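Local coordinates for enoyl-CoA hydratase/isomerase family protein (PDB 4FN7) that belongs to the crotonase superfamily and probably catalyses the hydration of enoyl-CoA thioesters in lipid metabolism, at residues A[198-201]-A[202-206]; A[185-188]-A[189-193]; A[127-130]-A[131-135]. All coordinates share one frame; numbering follows the deposited sequence. Where two conformers were deposited one is given.

Contact 1 of 3, residues A[198-201]-A[202-206]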
# COMPACT_ATOMS: atom_id res chain seq x y z
N LEU A 198 -12.17 23.23 -0.54
CA LEU A 198 -12.78 22.12 0.19
C LEU A 198 -13.33 22.63 1.51
O LEU A 198 -12.90 23.66 2.02
CB LEU A 198 -11.76 21.01 0.45
CG LEU A 198 -11.19 20.30 -0.77
CD1 LEU A 198 -9.95 19.49 -0.37
CD2 LEU A 198 -12.25 19.41 -1.42
N ASN A 199 -14.29 21.91 2.08
CA ASN A 199 -14.79 22.30 3.39
C ASN A 199 -13.70 22.08 4.43
O ASN A 199 -13.24 20.96 4.64
CB ASN A 199 -16.04 21.51 3.75
CG ASN A 199 -16.63 21.94 5.07
OD1 ASN A 199 -16.25 21.46 6.13
ND2 ASN A 199 -17.58 22.87 5.01
N GLN A 200 -13.28 23.16 5.09
CA GLN A 200 -12.14 23.10 5.99
C GLN A 200 -12.37 22.19 7.20
O GLN A 200 -11.50 21.41 7.58
CB GLN A 200 -11.71 24.50 6.43
CG GLN A 200 -10.45 24.51 7.29
CD GLN A 200 -10.74 24.34 8.77
OE1 GLN A 200 -11.72 24.88 9.28
NE2 GLN A 200 -9.89 23.60 9.46
N HIS A 201 -13.55 22.29 7.80
CA HIS A 201 -13.88 21.46 8.96
C HIS A 201 -13.81 19.98 8.59
O HIS A 201 -13.23 19.17 9.33
CB HIS A 201 -15.28 21.81 9.47
CG HIS A 201 -15.70 21.04 10.68
ND1 HIS A 201 -16.26 19.78 10.60
CD2 HIS A 201 -15.64 21.35 12.00
CE1 HIS A 201 -16.52 19.34 11.82
NE2 HIS A 201 -16.16 20.28 12.69
N ALA A 202 -14.40 19.62 7.46
CA ALA A 202 -14.43 18.23 7.01
C ALA A 202 -13.03 17.76 6.62
O ALA A 202 -12.65 16.62 6.91
CB ALA A 202 -15.38 18.06 5.84
N HIS A 203 -12.26 18.62 5.97
CA HIS A 203 -10.89 18.30 5.60
C HIS A 203 -10.05 18.00 6.84
O HIS A 203 -9.36 16.98 6.91
CB HIS A 203 -10.25 19.45 4.82
CG HIS A 203 -8.77 19.30 4.64
ND1 HIS A 203 -8.21 18.36 3.81
CD2 HIS A 203 -7.74 19.95 5.23
CE1 HIS A 203 -6.90 18.44 3.88
NE2 HIS A 203 -6.58 19.41 4.72
N ALA A 204 -10.11 18.90 7.82
CA ALA A 204 -9.31 18.76 9.03
C ALA A 204 -9.67 17.49 9.79
O ALA A 204 -8.79 16.77 10.26
CB ALA A 204 -9.49 19.98 9.92
N ALA A 205 -10.96 17.22 9.92
CA ALA A 205 -11.39 16.05 10.68
C ALA A 205 -11.05 14.76 9.95
O ALA A 205 -10.58 13.80 10.56
CB ALA A 205 -12.88 16.12 10.94
N THR A 206 -11.27 14.75 8.64
CA THR A 206 -11.03 13.56 7.83
C THR A 206 -9.53 13.22 7.77
O THR A 206 -9.15 12.06 7.91
CB THR A 206 -11.64 13.72 6.42
OG1 THR A 206 -13.06 13.90 6.54
CG2 THR A 206 -11.38 12.49 5.56
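The backbone leaves the extended angles of L198 and N199 for helical ones at Q200, opening helix 200-223, and N199 O takes the N-H of H203 (N199 O to H203 N, 2.9 Å). Two more rungs follow, A204 N to Q200 O and A205 N to H201 O. The N-H groups of a first turn have no preceding helical carbonyl to bond to, and N199, at the N-cap, supplies a substitute. With CG turned away from the backbone N (chi1 -176°), it lies beside the carbonyl carbon, which carries OD1 to A202 N; N199 OD1 accepts from A202 N at 2.9 Å, in the carbonyl plane and nearly straight (160°). Asparagine suits the place because its chain is short, and the amide oxygen stays close to the backbone and can meet an N-H of the first turn. The methyl of A202 touches the same oxygen, its CB 3.5 Å from N199 OD1. Q200 bends at chi2 (-88°), which brings NE2 alongside the A204 methyl, 3.7 Å from CB, while NE2 itself is bonded to P93 O. At the far end of the turn, T206 OG1 donates to A202 O at 2.8 Å, from the opposite face of that carbonyl to T206 N. H203 lies buried, its ring held by K207 at NE2 and by G159 O of the second subunit at ND1. The turn follows shortly after helix 184-195; A204 and H203 pack on the loop P93-P95 that enters strand 96-100, while N199, A202 and A205 lean on G134, M135 and T136 of the second subunit.

Contact 2 of 3, residues A[185-188]-A[189-193]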
# COMPACT_ATOMS: atom_id res chain seq x y z
N VAL A 185 6.27 25.41 -8.55
CA VAL A 185 5.74 26.31 -7.53
C VAL A 185 4.36 26.84 -7.90
O VAL A 185 3.44 26.81 -7.09
CB VAL A 185 6.71 27.47 -7.24
CG1 VAL A 185 6.06 28.50 -6.32
CG2 VAL A 185 8.00 26.93 -6.62
N SER A 186 4.21 27.31 -9.13
CA SER A 186 2.92 27.87 -9.53
C SER A 186 1.83 26.80 -9.51
O SER A 186 0.69 27.06 -9.13
CB SER A 186 3.00 28.58 -10.89
OG SER A 186 3.41 27.69 -11.90
N ARG A 187 2.18 25.58 -9.89
CA ARG A 187 1.23 24.48 -9.85
C ARG A 187 0.87 24.14 -8.40
O ARG A 187 -0.30 23.89 -8.09
CB ARG A 187 1.76 23.26 -10.60
CG ARG A 187 0.89 22.04 -10.49
CD ARG A 187 -0.53 22.28 -11.01
NE ARG A 187 -1.35 21.15 -10.61
CZ ARG A 187 -2.61 21.23 -10.20
NH1 ARG A 187 -3.24 22.40 -10.16
NH2 ARG A 187 -3.24 20.13 -9.82
N ALA A 188 1.86 24.12 -7.52
CA ALA A 188 1.60 23.91 -6.10
C ALA A 188 0.63 24.97 -5.55
O ALA A 188 -0.29 24.64 -4.80
CB ALA A 188 2.90 23.91 -5.29
N GLU A 189 0.84 26.22 -5.93
CA GLU A 189 -0.03 27.30 -5.48
C GLU A 189 -1.44 27.16 -6.04
O GLU A 189 -2.42 27.39 -5.33
CB GLU A 189 0.58 28.66 -5.83
CG GLU A 189 1.81 28.97 -4.99
CD GLU A 189 2.64 30.10 -5.54
OE1 GLU A 189 2.41 30.51 -6.69
OE2 GLU A 189 3.54 30.58 -4.81
N GLU A 190 -1.54 26.77 -7.31
CA GLU A 190 -2.83 26.53 -7.94
C GLU A 190 -3.59 25.42 -7.20
O GLU A 190 -4.77 25.55 -6.89
CB GLU A 190 -2.65 26.15 -9.41
CG GLU A 190 -3.94 25.99 -10.19
CD GLU A 190 -3.70 25.66 -11.65
OE1 GLU A 190 -2.98 24.68 -11.93
OE2 GLU A 190 -4.23 26.39 -12.52
N ALA A 191 -2.88 24.33 -6.90
CA ALA A 191 -3.49 23.21 -6.19
C ALA A 191 -3.94 23.63 -4.80
O ALA A 191 -5.04 23.30 -4.37
CB ALA A 191 -2.51 22.04 -6.12
N ALA A 192 -3.08 24.38 -4.10
CA ALA A 192 -3.43 24.89 -2.77
C ALA A 192 -4.71 25.74 -2.82
O ALA A 192 -5.59 25.58 -1.97
CB ALA A 192 -2.27 25.67 -2.19
N ARG A 193 -4.82 26.61 -3.82
CA ARG A 193 -6.01 27.45 -3.94
C ARG A 193 -7.25 26.59 -4.18
O ARG A 193 -8.32 26.89 -3.65
CB ARG A 193 -5.82 28.52 -5.01
CG ARG A 193 -4.83 29.60 -4.61
CD ARG A 193 -4.72 30.71 -5.65
NE ARG A 193 -3.95 31.84 -5.15
CZ ARG A 193 -2.66 32.06 -5.42
NH1 ARG A 193 -2.00 31.22 -6.19
NH2 ARG A 193 -2.05 33.12 -4.92
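R187 NH1 donates to E190 OE1 at 2.9 Å, an i to i+3 salt bridge along the alpha-helix 184-195, which lies against the main sheet of the crotonase fold. The bond is bent, 137° at the hydrogen, and the guanidinium and carboxylate planes stand 70° apart; NH1 reaches the oxygen from its anti side and out of the carboxylate plane. A bend at chi2 (59°) turns the arginine forward along the helix, where A191 CB sits over one face of the guanidinium, 4.0 Å above its plane and toward the rim. A long, branched cation suits this place, since E177 takes NE in a second salt bridge while E190 holds NH1, and so two carboxylates probably share the charge. On another side of the helix, V185 and E189 run side by side, V185 CG1 3.6 Å from E189 OE2 in one of the two glutamate conformers. Aliphatic cover suits the glutamate chain as it passes I13 and V15 of strand 13-18, and its OE2 forms a salt bridge with K10. The face toward the sheet carries alanines: A188 and A192 rest on V50 and V97 of the central strands, and methyls this small let the helix lie close. A single backbone bond joins these two alanines, A192 N to A188 O, 2.9 Å.

Contact 3 of 3, residues A[127-130]-A[131-135]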
# COMPACT_ATOMS: atom_id res chain seq x y z
N GLN A 127 14.83 10.45 -1.51
CA GLN A 127 15.58 9.32 -0.97
C GLN A 127 15.78 9.46 0.53
O GLN A 127 16.18 10.52 1.01
CB GLN A 127 16.95 9.25 -1.64
CG GLN A 127 17.79 8.05 -1.20
CD GLN A 127 19.27 8.22 -1.52
OE1 GLN A 127 19.74 9.33 -1.79
NE2 GLN A 127 20.01 7.12 -1.48
N ALA A 128 15.51 8.38 1.25
CA ALA A 128 15.99 8.25 2.62
C ALA A 128 17.36 7.58 2.53
O ALA A 128 17.44 6.36 2.39
CB ALA A 128 15.03 7.41 3.46
N ASN A 129 18.42 8.37 2.57
CA ASN A 129 19.76 7.84 2.33
C ASN A 129 20.46 7.35 3.60
O ASN A 129 21.64 6.99 3.55
CB ASN A 129 20.64 8.90 1.64
CG ASN A 129 21.04 10.03 2.56
OD1 ASN A 129 20.31 10.37 3.49
ND2 ASN A 129 22.20 10.63 2.31
N GLU A 130 19.73 7.32 4.71
CA GLU A 130 20.28 6.96 6.01
C GLU A 130 21.16 5.71 5.97
O GLU A 130 22.32 5.74 6.41
CB GLU A 130 19.15 6.76 7.03
CG GLU A 130 18.61 8.05 7.66
CD GLU A 130 17.59 8.81 6.80
OE1 GLU A 130 17.40 8.47 5.62
OE2 GLU A 130 16.98 9.77 7.32
N VAL A 131 20.64 4.61 5.44
CA VAL A 131 21.36 3.34 5.46
C VAL A 131 22.64 3.41 4.64
O VAL A 131 23.64 2.77 4.98
CB VAL A 131 20.45 2.18 5.01
CG1 VAL A 131 21.26 0.92 4.72
CG2 VAL A 131 19.38 1.91 6.08
N ALA A 132 22.64 4.22 3.59
CA ALA A 132 23.83 4.38 2.74
C ALA A 132 24.97 5.07 3.48
O ALA A 132 26.14 4.86 3.17
CB ALA A 132 23.49 5.12 1.46
N ILE A 133 24.64 5.90 4.47
CA ILE A 133 25.67 6.63 5.21
C ILE A 133 25.79 6.21 6.68
O ILE A 133 26.38 6.92 7.49
CB ILE A 133 25.53 8.17 5.07
CG1 ILE A 133 24.25 8.68 5.75
CG2 ILE A 133 25.56 8.57 3.59
CD1 ILE A 133 24.15 10.19 5.78
N GLY A 134 25.23 5.05 7.01
CA GLY A 134 25.48 4.42 8.30
C GLY A 134 24.51 4.74 9.42
O GLY A 134 24.78 4.42 10.58
N MET A 135 23.38 5.35 9.08
CA MET A 135 22.40 5.71 10.08
C MET A 135 21.18 4.79 10.03
O MET A 135 20.63 4.51 8.97
CB MET A 135 22.00 7.18 9.91
CG MET A 135 23.21 8.10 9.94
SD MET A 135 22.80 9.83 9.65
CE MET A 135 24.42 10.58 9.71
O HOH W 1 17.95 4.37 4.28
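The peptide carbonyl of E130 is flanked on both faces: I133 N lies above one, M135 N above the other, and both donate to E130 O, at 3.0 Å and 2.9 Å. Neither donor lies near the carbonyl plane, yet the M135 bond is fairly straight, 161° at the hydrogen. The second flat group is the amide of N129, whose ND2 meets the side chain of I133 at CD1, 4.0 Å away, with CG2 hardly farther. N129 reaches it with CG set between its backbone N and carbonyl carbon (chi1 73°), a torsion that sets the amide across the I133 chain, the two side chains crossing obliquely. The N129 carbonyl has poorer company, since its bonds from A132 N and I133 N are both weak. The bond from M135 back to E130, with G134 in between at a positive phi of 92°, makes a Schellman motif; its inner bond, G134 N to V131 O at 3.4 Å, is long and weak. Glycine suits the bend, because a CB at these backbone angles would be pressed against the carbonyl oxygen of I133. The entry to the turn is tied by a water that donates to A128 O and accepts from V131 N at 2.9 Å. E130 and M135 cross at about a right angle, CB to CB 4.1 Å. The buried E130 chain then leads away to pack on A106 and F110; it probably corresponds to one of the two active-site glutamates of enoyl-CoA hydratases, a role inferred from the family alone. M135 turns to L64 and L67 of helix 64-69, while V131 and A132 pack on T206 and L198 of the third subunit.

Contact 2 belongs to a single chain: its alanine face is buried on the main sheet, while the charged E190 side is exposed, and salt bridges dominate its chemistry. Contacts 1 and 3 instead lie at subunit borders: contact 1 pairs a side-chain amide with a backbone N-H in a cap that starts a helix, while contact 3 relies mainly on backbone carbonyls and a glycine bend that closes a turn. Within one chain their centres are about 36 Å apart, on opposite sides of the chain's centre, yet in the trimer the 198-206 turn of one subunit packs on the 131-135 loop of another. Contacts 1 and 2 sit on successive helices, with nearest atoms about 6 Å apart and no touch.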